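Polyketide biosynthesis 3-hydroxy-3-methylglutaryl-ACP synthase PksG (Bacillus subtilis, PDB 4YXT) catalyses the aldol condensation of an acetyl group carried on an acyl carrier protein with a beta-ketothioester polyketide intermediate during biosynthesis of the antibiotic bacillaene. Local coordinates at residues F121-Q131 / V175-I186; R33-E41 / T251-G259. The protein carries 1 engineered substitution. All blocks are in the same frame, centred on the assembly; numbering follows the deposited sequence.

Contact 1. Residues F121-Q131 / V175-I186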
loop_
_atom_site.group_PDB
_atom_site.type_symbol
_atom_site.label_atom_id
_atom_site.label_comp_id
_atom_site.label_asym_id
_atom_site.label_seq_id
_atom_site.Cartn_x
_atom_site.Cartn_y
_atom_site.Cartn_z
ATOM N N PHE A 121 3.119 -9.273 -3.320
ATOM C CA PHE A 121 4.011 -10.356 -3.688
ATOM C C PHE A 121 4.888 -9.956 -4.846
ATOM O O PHE A 121 6.068 -10.280 -4.850
ATOM C CB PHE A 121 3.162 -11.601 -4.008
ATOM C CG PHE A 121 3.908 -12.716 -4.666
ATOM C CD1 PHE A 121 4.795 -13.487 -3.946
ATOM C CD2 PHE A 121 3.696 -13.012 -5.991
ATOM C CE1 PHE A 121 5.487 -14.520 -4.552
ATOM C CE2 PHE A 121 4.381 -14.057 -6.614
ATOM C CZ PHE A 121 5.260 -14.818 -5.883
ATOM N N GLN A 122 4.350 -9.260 -5.836
ATOM C CA GLN A 122 5.204 -8.762 -6.920
ATOM C C GLN A 122 6.276 -7.803 -6.437
ATOM O O GLN A 122 7.440 -7.828 -6.933
ATOM C CB GLN A 122 4.424 -8.122 -8.050
ATOM C CG GLN A 122 3.663 -9.102 -8.857
ATOM C CD GLN A 122 4.479 -10.269 -9.399
ATOM O OE1 GLN A 122 5.721 -10.205 -9.523
ATOM N NE2 GLN A 122 3.768 -11.345 -9.758
ATOM N N MET A 123 5.932 -6.986 -5.472
ATOM C CA MET A 123 6.878 -6.024 -5.019
ATOM C C MET A 123 7.931 -6.788 -4.212
ATOM O O MET A 123 9.076 -6.444 -4.300
ATOM C CB MET A 123 6.234 -4.925 -4.174
ATOM C CG MET A 123 5.246 -4.054 -4.916
ATOM S SD MET A 123 5.864 -3.089 -6.328
ATOM C CE MET A 123 5.187 -4.044 -7.686
ATOM N N ALA A 124 7.542 -7.861 -3.521
ATOM C CA ALA A 124 8.469 -8.597 -2.698
ATOM C C ALA A 124 9.425 -9.378 -3.633
ATOM O O ALA A 124 10.584 -9.431 -3.348
ATOM C CB ALA A 124 7.761 -9.562 -1.813
ATOM N N VAL A 125 8.910 -9.886 -4.763
ATOM C CA VAL A 125 9.734 -10.531 -5.769
ATOM C C VAL A 125 10.798 -9.592 -6.339
ATOM O O VAL A 125 11.975 -9.973 -6.476
ATOM C CB VAL A 125 8.898 -11.145 -6.910
ATOM C CG1 VAL A 125 9.820 -11.643 -8.020
ATOM C CG2 VAL A 125 8.048 -12.302 -6.406
ATOM N N ASN A 126 10.406 -8.370 -6.683
ATOM C CA ASN A 126 11.380 -7.371 -7.161
ATOM C C ASN A 126 12.401 -6.939 -6.103
ATOM O O ASN A 126 13.509 -6.595 -6.434
ATOM C CB ASN A 126 10.707 -6.169 -7.790
ATOM C CG ASN A 126 9.820 -6.552 -8.968
ATOM O OD1 ASN A 126 9.967 -7.627 -9.544
ATOM N ND2 ASN A 126 8.862 -5.677 -9.311
ATOM N N PHE A 127 12.035 -6.958 -4.841
ATOM C CA PHE A 127 13.024 -6.711 -3.803
ATOM C C PHE A 127 14.087 -7.835 -3.922
ATOM O O PHE A 127 15.273 -7.534 -3.970
ATOM C CB PHE A 127 12.365 -6.595 -2.414
ATOM C CG PHE A 127 13.331 -6.595 -1.239
ATOM C CD1 PHE A 127 14.277 -5.584 -1.067
ATOM C CD2 PHE A 127 13.326 -7.627 -0.315
ATOM C CE1 PHE A 127 15.151 -5.583 0.032
ATOM C CE2 PHE A 127 14.212 -7.636 0.777
ATOM C CZ PHE A 127 15.119 -6.602 0.945
ATOM N N ILE A 128 13.661 -9.095 -4.039
ATOM C CA ILE A 128 14.611 -10.209 -4.034
ATOM C C ILE A 128 15.460 -10.113 -5.279
ATOM O O ILE A 128 16.655 -10.165 -5.182
ATOM C CB ILE A 128 13.929 -11.607 -4.018
ATOM C CG1 ILE A 128 13.094 -11.858 -2.720
ATOM C CG2 ILE A 128 14.943 -12.696 -4.338
ATOM C CD1 ILE A 128 13.615 -11.484 -1.342
ATOM N N LEU A 129 14.826 -9.948 -6.447
ATOM C CA LEU A 129 15.540 -9.827 -7.700
ATOM C C LEU A 129 16.463 -8.617 -7.763
ATOM O O LEU A 129 17.465 -8.656 -8.461
ATOM C CB LEU A 129 14.579 -9.736 -8.890
ATOM C CG LEU A 129 13.802 -11.002 -9.151
ATOM C CD1 LEU A 129 12.831 -10.731 -10.277
ATOM C CD2 LEU A 129 14.751 -12.162 -9.465
ATOM N N SER A 130 16.147 -7.550 -7.050
ATOM C CA SER A 130 16.982 -6.346 -7.101
ATOM C C SER A 130 18.361 -6.538 -6.451
ATOM O O SER A 130 19.271 -5.778 -6.708
ATOM C CB SER A 130 16.310 -5.191 -6.397
ATOM O OG SER A 130 16.431 -5.377 -5.005
ATOM N N GLN A 131 18.475 -7.497 -5.538
ATOM C CA GLN A 131 19.713 -7.796 -4.855
ATOM C C GLN A 131 20.237 -6.552 -4.174
ATOM O O GLN A 131 21.429 -6.387 -4.042
ATOM C CB GLN A 131 20.759 -8.437 -5.810
ATOM C CG GLN A 131 20.411 -9.909 -6.179
ATOM C CD GLN A 131 20.441 -10.829 -4.953
ATOM O OE1 GLN A 131 21.506 -11.241 -4.536
ATOM N NE2 GLN A 131 19.263 -11.080 -4.317
ATOM N N VAL A 175 2.859 -15.323 3.106
ATOM C CA VAL A 175 3.730 -15.844 2.095
ATOM C C VAL A 175 5.145 -15.297 2.378
ATOM O O VAL A 175 5.342 -14.085 2.356
ATOM C CB VAL A 175 3.287 -15.348 0.696
ATOM C CG1 VAL A 175 4.270 -15.765 -0.385
ATOM C CG2 VAL A 175 1.883 -15.804 0.268
ATOM N N LEU A 176 6.110 -16.204 2.586
ATOM C CA LEU A 176 7.516 -15.911 2.723
ATOM C C LEU A 176 8.221 -15.994 1.401
ATOM O O LEU A 176 8.177 -17.002 0.758
ATOM C CB LEU A 176 8.168 -16.943 3.646
ATOM C CG LEU A 176 9.625 -16.668 4.054
ATOM C CD1 LEU A 176 9.760 -15.530 5.061
ATOM C CD2 LEU A 176 10.224 -17.955 4.608
ATOM N N VAL A 177 8.893 -14.920 1.009
ATOM C CA VAL A 177 9.427 -14.751 -0.304
ATOM C C VAL A 177 10.939 -14.630 -0.131
ATOM O O VAL A 177 11.451 -13.917 0.780
ATOM C CB VAL A 177 8.826 -13.502 -0.996
ATOM C CG1 VAL A 177 9.396 -13.290 -2.376
ATOM C CG2 VAL A 177 7.294 -13.586 -1.065
ATOM N N GLY A 178 11.658 -15.345 -0.985
ATOM C CA GLY A 178 13.090 -15.498 -0.804
ATOM C C GLY A 178 13.844 -16.009 -2.003
ATOM O O GLY A 178 13.277 -16.177 -3.095
ATOM N N GLU A 179 15.134 -16.259 -1.796
ATOM C CA GLU A 179 16.000 -16.665 -2.888
ATOM C C GLU A 179 16.012 -18.173 -3.143
ATOM O O GLU A 179 16.518 -18.595 -4.148
ATOM C CB GLU A 179 17.412 -16.105 -2.656
ATOM C CG GLU A 179 17.448 -14.577 -2.479
ATOM C CD GLU A 179 18.835 -14.077 -2.136
ATOM O OE1 GLU A 179 19.714 -14.948 -1.943
ATOM O OE2 GLU A 179 19.070 -12.844 -2.071
ATOM N N ASN A 180 15.393 -18.979 -2.290
ATOM C CA ASN A 180 15.255 -20.430 -2.556
ATOM C C ASN A 180 13.812 -20.913 -2.658
ATOM O O ASN A 180 13.354 -21.647 -1.807
ATOM C CB ASN A 180 15.973 -21.266 -1.475
ATOM C CG ASN A 180 15.955 -22.750 -1.806
ATOM O OD1 ASN A 180 15.936 -23.142 -3.005
ATOM N ND2 ASN A 180 15.929 -23.598 -0.762
ATOM N N PRO A 181 13.101 -20.526 -3.722
ATOM C CA PRO A 181 11.652 -20.676 -3.778
ATOM C C PRO A 181 11.162 -22.075 -4.275
ATOM O O PRO A 181 10.705 -22.237 -5.428
ATOM C CB PRO A 181 11.281 -19.560 -4.756
ATOM C CG PRO A 181 12.396 -19.613 -5.744
ATOM C CD PRO A 181 13.600 -19.767 -4.890
ATOM N N GLU A 182 11.186 -23.065 -3.391
ATOM C CA GLU A 182 10.707 -24.418 -3.777
ATOM C C GLU A 182 9.211 -24.496 -3.951
ATOM O O GLU A 182 8.718 -25.290 -4.736
ATOM C CB GLU A 182 11.110 -25.459 -2.733
ATOM C CG GLU A 182 12.603 -25.551 -2.500
ATOM C CD GLU A 182 13.369 -26.323 -3.568
ATOM O OE1 GLU A 182 12.755 -26.972 -4.460
ATOM O OE2 GLU A 182 14.622 -26.288 -3.483
ATOM N N VAL A 183 8.478 -23.704 -3.186
ATOM C CA VAL A 183 7.028 -23.771 -3.238
ATOM C C VAL A 183 6.487 -23.146 -4.555
ATOM O O VAL A 183 5.620 -23.718 -5.241
ATOM C CB VAL A 183 6.403 -23.135 -1.971
ATOM C CG1 VAL A 183 4.893 -23.144 -2.063
ATOM C CG2 VAL A 183 6.867 -23.837 -0.695
ATOM N N PHE A 184 7.004 -21.981 -4.942
ATOM C CA PHE A 184 6.566 -21.341 -6.197
ATOM C C PHE A 184 7.665 -20.380 -6.680
ATOM O O PHE A 184 7.860 -19.260 -6.140
ATOM C CB PHE A 184 5.173 -20.680 -5.971
ATOM C CG PHE A 184 4.545 -20.093 -7.180
ATOM C CD1 PHE A 184 3.927 -20.892 -8.114
ATOM C CD2 PHE A 184 4.501 -18.708 -7.338
ATOM C CE1 PHE A 184 3.295 -20.333 -9.237
ATOM C CE2 PHE A 184 3.912 -18.122 -8.446
ATOM C CZ PHE A 184 3.288 -18.947 -9.403
ATOM N N GLN A 185 8.428 -20.851 -7.675
ATOM C CA GLN A 185 9.406 -20.031 -8.292
ATOM C C GLN A 185 8.787 -19.268 -9.450
ATOM O O GLN A 185 8.260 -19.849 -10.389
ATOM C CB GLN A 185 10.573 -20.864 -8.812
ATOM C CG GLN A 185 11.707 -19.957 -9.186
ATOM C CD GLN A 185 12.937 -20.717 -9.631
ATOM O OE1 GLN A 185 13.035 -21.921 -9.437
ATOM N NE2 GLN A 185 13.883 -20.010 -10.237
ATOM N N ILE A 186 8.839 -17.953 -9.395
ATOM C CA ILE A 186 8.204 -17.186 -10.446
ATOM C C ILE A 186 9.046 -17.265 -11.727
ATOM O O ILE A 186 10.248 -17.373 -11.677
ATOM C CB ILE A 186 8.003 -15.717 -10.010
ATOM C CG1 ILE A 186 9.341 -15.075 -9.630
ATOM C CG2 ILE A 186 7.075 -15.638 -8.818
ATOM C CD1 ILE A 186 9.939 -14.214 -10.734
#
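Phe121, Ala124, Val125 and Ile128 lay one side of helix 116-130 on Val177 and Ile186, a buried apolar helix-on-sheet contact in the thiolase-like fold of the HMG-CoA synthase family. The strands holding these partners, 170-178 and 184-195, belong to the large mixed sheet, with strand 5-12 between them. Helix segment 121-130 and strand segment 175-178 run in nearly the same direction, their axes 24° apart and 8.1 Å at closest approach. Val177 stands at the middle of the interface: its CG2 meets the edge of the Phe121 ring, 3.8 Å from CD1, while its CG1 lies 4.0 Å from Ile128 CG1. With CG trans to the backbone N (chi1 168°), the Phe121 ring reaches past Val177 to the second strand, where its CZ comes within 3.5 Å of Ile186 CG2. Val125 CG2 lies over one face of the same ring, toward its rim, and Val125 CG1 packs 3.7 Å from Ile186 CD1. Beyond the interface Phe121 also touches Ile6, Tyr335 and Phe303, and the helix borders the second subunit through Met123 and Phe127. Where the helix ends, Ile128 CG2 rests 3.6 Å from Glu179 CG, and polar groups take over. Glu179 OE2 accepts from Gly135 N, so the carboxylate ties the strand end to the loop after the helix. The bent Gln131 side chain turns its amide back, and NE2 donates to two acceptors close to its own plane: Ile128 O at 2.9 Å and, as second donor, Glu179 OE2, also at 2.9 Å, from above the carboxylate plane with an N-H...O angle of 170°.

Contact 2. Residues R33-E41 / T251-G259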
loop_
_atom_site.group_PDB
_atom_site.type_symbol
_atom_site.label_atom_id
_atom_site.label_comp_id
_atom_site.label_asym_id
_atom_site.label_seq_id
_atom_site.Cartn_x
_atom_site.Cartn_y
_atom_site.Cartn_z
ATOM N N ARG A 33 -29.649 -21.319 -7.482
ATOM C CA ARG A 33 -28.733 -20.198 -7.406
ATOM C C ARG A 33 -27.669 -20.470 -6.375
ATOM O O ARG A 33 -26.495 -20.311 -6.665
ATOM C CB ARG A 33 -29.427 -18.914 -7.018
ATOM C CG ARG A 33 -28.465 -17.752 -7.032
ATOM C CD ARG A 33 -28.735 -16.801 -8.167
ATOM N NE ARG A 33 -29.799 -15.885 -7.781
ATOM C CZ ARG A 33 -29.648 -14.612 -7.427
ATOM N NH1 ARG A 33 -28.462 -14.035 -7.401
ATOM N NH2 ARG A 33 -30.726 -13.904 -7.101
ATOM N N PHE A 34 -28.086 -20.874 -5.182
ATOM C CA PHE A 34 -27.147 -21.134 -4.126
ATOM C C PHE A 34 -26.155 -22.228 -4.522
ATOM O O PHE A 34 -24.979 -22.102 -4.250
ATOM C CB PHE A 34 -27.841 -21.539 -2.837
ATOM C CG PHE A 34 -26.884 -22.069 -1.796
ATOM C CD1 PHE A 34 -26.128 -21.185 -1.017
ATOM C CD2 PHE A 34 -26.712 -23.442 -1.621
ATOM C CE1 PHE A 34 -25.247 -21.660 -0.059
ATOM C CE2 PHE A 34 -25.828 -23.924 -0.675
ATOM C CZ PHE A 34 -25.091 -23.028 0.110
ATOM N N GLU A 35 -26.645 -23.288 -5.170
ATOM C CA GLU A 35 -25.819 -24.457 -5.498
ATOM C C GLU A 35 -24.830 -24.106 -6.594
ATOM O O GLU A 35 -23.754 -24.695 -6.703
ATOM C CB GLU A 35 -26.690 -25.657 -5.933
ATOM C CG GLU A 35 -27.531 -26.260 -4.813
ATOM C CD GLU A 35 -28.249 -27.569 -5.181
ATOM O OE1 GLU A 35 -29.066 -28.039 -4.363
ATOM O OE2 GLU A 35 -28.006 -28.162 -6.250
ATOM N N ASN A 36 -25.203 -23.147 -7.420
ATOM C CA ASN A 36 -24.322 -22.685 -8.478
ATOM C C ASN A 36 -23.136 -21.868 -7.986
ATOM O O ASN A 36 -22.139 -21.846 -8.633
ATOM C CB ASN A 36 -25.125 -21.924 -9.520
ATOM C CG ASN A 36 -25.857 -22.867 -10.463
ATOM O OD1 ASN A 36 -25.226 -23.689 -11.148
ATOM N ND2 ASN A 36 -27.192 -22.763 -10.503
ATOM N N LEU A 37 -23.241 -21.216 -6.843
ATOM C CA LEU A 37 -22.060 -20.616 -6.154
ATOM C C LEU A 37 -20.880 -21.601 -5.943
ATOM O O LEU A 37 -19.699 -21.261 -6.166
ATOM C CB LEU A 37 -22.475 -20.123 -4.794
ATOM C CG LEU A 37 -23.689 -19.203 -4.773
ATOM C CD1 LEU A 37 -23.979 -18.815 -3.336
ATOM C CD2 LEU A 37 -23.457 -17.976 -5.661
ATOM N N LEU A 38 -21.221 -22.820 -5.515
ATOM C CA LEU A 38 -20.271 -23.899 -5.245
ATOM C C LEU A 38 -19.491 -23.630 -3.970
ATOM O O LEU A 38 -18.273 -23.726 -3.955
ATOM C CB LEU A 38 -19.300 -24.120 -6.419
ATOM C CG LEU A 38 -19.809 -24.467 -7.818
ATOM C CD1 LEU A 38 -18.638 -24.729 -8.772
ATOM C CD2 LEU A 38 -20.758 -25.648 -7.898
ATOM N N MET A 39 -20.190 -23.283 -2.912
ATOM C CA MET A 39 -19.571 -22.940 -1.631
ATOM C C MET A 39 -20.121 -23.834 -0.512
ATOM O O MET A 39 -21.219 -24.325 -0.620
ATOM C CB MET A 39 -19.793 -21.456 -1.351
ATOM C CG MET A 39 -19.075 -20.553 -2.370
ATOM S SD MET A 39 -17.284 -20.851 -2.599
ATOM C CE MET A 39 -16.622 -19.408 -1.753
ATOM N N LYS A 40 -19.346 -24.083 0.544
ATOM C CA LYS A 40 -19.804 -24.996 1.615
ATOM C C LYS A 40 -19.634 -24.413 2.973
ATOM O O LYS A 40 -20.473 -24.610 3.809
ATOM C CB LYS A 40 -19.082 -26.357 1.578
ATOM C CG LYS A 40 -18.920 -26.967 0.191
ATOM C CD LYS A 40 -17.783 -27.964 0.153
ATOM C CE LYS A 40 -18.204 -29.328 0.697
ATOM N NZ LYS A 40 -17.118 -30.351 0.469
ATOM N N GLU A 41 -18.534 -23.722 3.221
ATOM C CA GLU A 41 -18.340 -23.128 4.501
ATOM C C GLU A 41 -17.783 -21.747 4.290
ATOM O O GLU A 41 -17.177 -21.464 3.294
ATOM C CB GLU A 41 -17.364 -23.966 5.345
ATOM C CG GLU A 41 -17.743 -25.441 5.487
ATOM C CD GLU A 41 -16.572 -26.324 5.899
ATOM O OE1 GLU A 41 -15.433 -26.097 5.432
ATOM O OE2 GLU A 41 -16.780 -27.270 6.683
ATOM N N THR A 251 -10.714 -16.201 -6.413
ATOM C CA THR A 251 -11.906 -17.020 -6.179
ATOM C C THR A 251 -12.864 -16.323 -5.184
ATOM O O THR A 251 -12.780 -16.535 -3.963
ATOM C CB THR A 251 -11.508 -18.422 -5.659
ATOM O OG1 THR A 251 -10.484 -18.978 -6.499
ATOM C CG2 THR A 251 -12.684 -19.376 -5.663
ATOM N N PRO A 252 -13.779 -15.486 -5.695
ATOM C CA PRO A 252 -14.784 -14.931 -4.796
ATOM C C PRO A 252 -15.877 -15.950 -4.490
ATOM O O PRO A 252 -16.480 -15.909 -3.420
ATOM C CB PRO A 252 -15.339 -13.739 -5.563
ATOM C CG PRO A 252 -15.078 -14.009 -6.998
ATOM C CD PRO A 252 -13.904 -14.959 -7.066
ATOM N N PHE A 253 -16.139 -16.839 -5.440
ATOM C CA PHE A 253 -16.862 -18.097 -5.174
ATOM C C PHE A 253 -16.517 -19.062 -6.285
ATOM O O PHE A 253 -16.117 -18.659 -7.339
ATOM C CB PHE A 253 -18.372 -17.909 -5.001
ATOM C CG PHE A 253 -19.030 -17.107 -6.076
ATOM C CD1 PHE A 253 -18.943 -15.713 -6.077
ATOM C CD2 PHE A 253 -19.750 -17.725 -7.078
ATOM C CE1 PHE A 253 -19.559 -14.960 -7.059
ATOM C CE2 PHE A 253 -20.361 -16.966 -8.079
ATOM C CZ PHE A 253 -20.285 -15.588 -8.055
ATOM N N GLY A 254 -16.619 -20.344 -6.004
ATOM C CA GLY A 254 -16.257 -21.367 -6.968
ATOM C C GLY A 254 -16.933 -21.264 -8.309
ATOM O O GLY A 254 -16.330 -21.562 -9.355
ATOM N N GLY A 255 -18.197 -20.875 -8.282
ATOM C CA GLY A 255 -18.989 -20.777 -9.500
ATOM C C GLY A 255 -18.487 -19.712 -10.441
ATOM O O GLY A 255 -18.559 -19.899 -11.636
ATOM N N MET A 256 -17.947 -18.620 -9.897
ATOM C CA MET A 256 -17.335 -17.541 -10.697
ATOM C C MET A 256 -16.160 -18.117 -11.473
ATOM O O MET A 256 -16.026 -17.967 -12.678
ATOM C CB MET A 256 -16.830 -16.414 -9.777
ATOM C CG MET A 256 -16.097 -15.281 -10.490
ATOM S SD MET A 256 -17.315 -14.251 -11.325
ATOM C CE MET A 256 -17.934 -13.331 -9.908
ATOM N N VAL A 257 -15.331 -18.861 -10.768
ATOM C CA VAL A 257 -14.165 -19.407 -11.389
ATOM C C VAL A 257 -14.463 -20.462 -12.484
ATOM O O VAL A 257 -13.809 -20.526 -13.551
ATOM C CB VAL A 257 -13.252 -19.938 -10.293
ATOM C CG1 VAL A 257 -12.058 -20.634 -10.913
ATOM C CG2 VAL A 257 -12.826 -18.762 -9.422
ATOM N N LYS A 258 -15.398 -21.335 -12.205
ATOM C CA LYS A 258 -15.824 -22.296 -13.233
ATOM C C LYS A 258 -16.353 -21.602 -14.477
ATOM O O LYS A 258 -16.053 -22.002 -15.574
ATOM C CB LYS A 258 -16.870 -23.257 -12.704
ATOM C CG LYS A 258 -17.120 -24.422 -13.644
ATOM C CD LYS A 258 -18.000 -25.447 -12.959
ATOM C CE LYS A 258 -18.563 -26.465 -13.938
ATOM N NZ LYS A 258 -18.606 -27.821 -13.299
ATOM N N GLY A 259 -17.146 -20.560 -14.290
ATOM C CA GLY A 259 -17.599 -19.733 -15.412
ATOM C C GLY A 259 -16.460 -19.151 -16.228
ATOM O O GLY A 259 -16.481 -19.238 -17.456
#
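The Phe253 ring has Met256 CB over the centre of one face, 3.9 Å above the plane, and Leu37 O at its edge, in plane and 3.7 Å from CD2. Leu37 CD2 adds an apolar touch 4.0 Å from Phe253 CD2. A chi1 of 50° tucks the Phe253 ring in over its own backbone, against Met256. Phe253 occupies the N-cap position of helix 254-267, and the start of that helix meets the end of helix 31-37: Gly255 N donates to Leu37 O at 2.6 Å, from above the carbonyl plane, in a short, bent bond (N-H...O 143°). Gly254 and Gly255, without side chains, let the backbones approach closely, and Gly255 CA makes a CA-H...O contact of 3.4 Å with Asn36 O. Leu38 lies against the Gly254-Gly255 backbone, its CD1 3.9 Å from Gly254 C. The Met39 side chain curls back on itself, bringing SD to 3.5 Å from Gly254 N in a weak hydrogen bond, and its CG packs 3.8 Å from Phe253 CB. Ser167 touches both Met39 and Phe253, helix 213-234 receives Met256 and Val257, and Phe34 of helix 31-37 packs on helix 20-27.

Overall arrangement
Contacts 1 and 2 lie on opposite sides of the chain's centre, their own centres 31 Å apart and their nearest atoms about 14 Å apart, so they do not touch. In sequence, contact 1 is nested within the loop that contact 2 closes. Their settings differ: residues 121-131 and 175-186 join helix to sheet away from the active-site residues and beside the second subunit, whereas no other chain of the assembly touches contact 2. Contact 2 lies nearer the probable catalytic centre, since the Pro252 side chain is about 4 Å from that of His250, the probable proton donor/acceptor, and about 7 Å from that of Cys114, which probably carries the acyl-thioester intermediate.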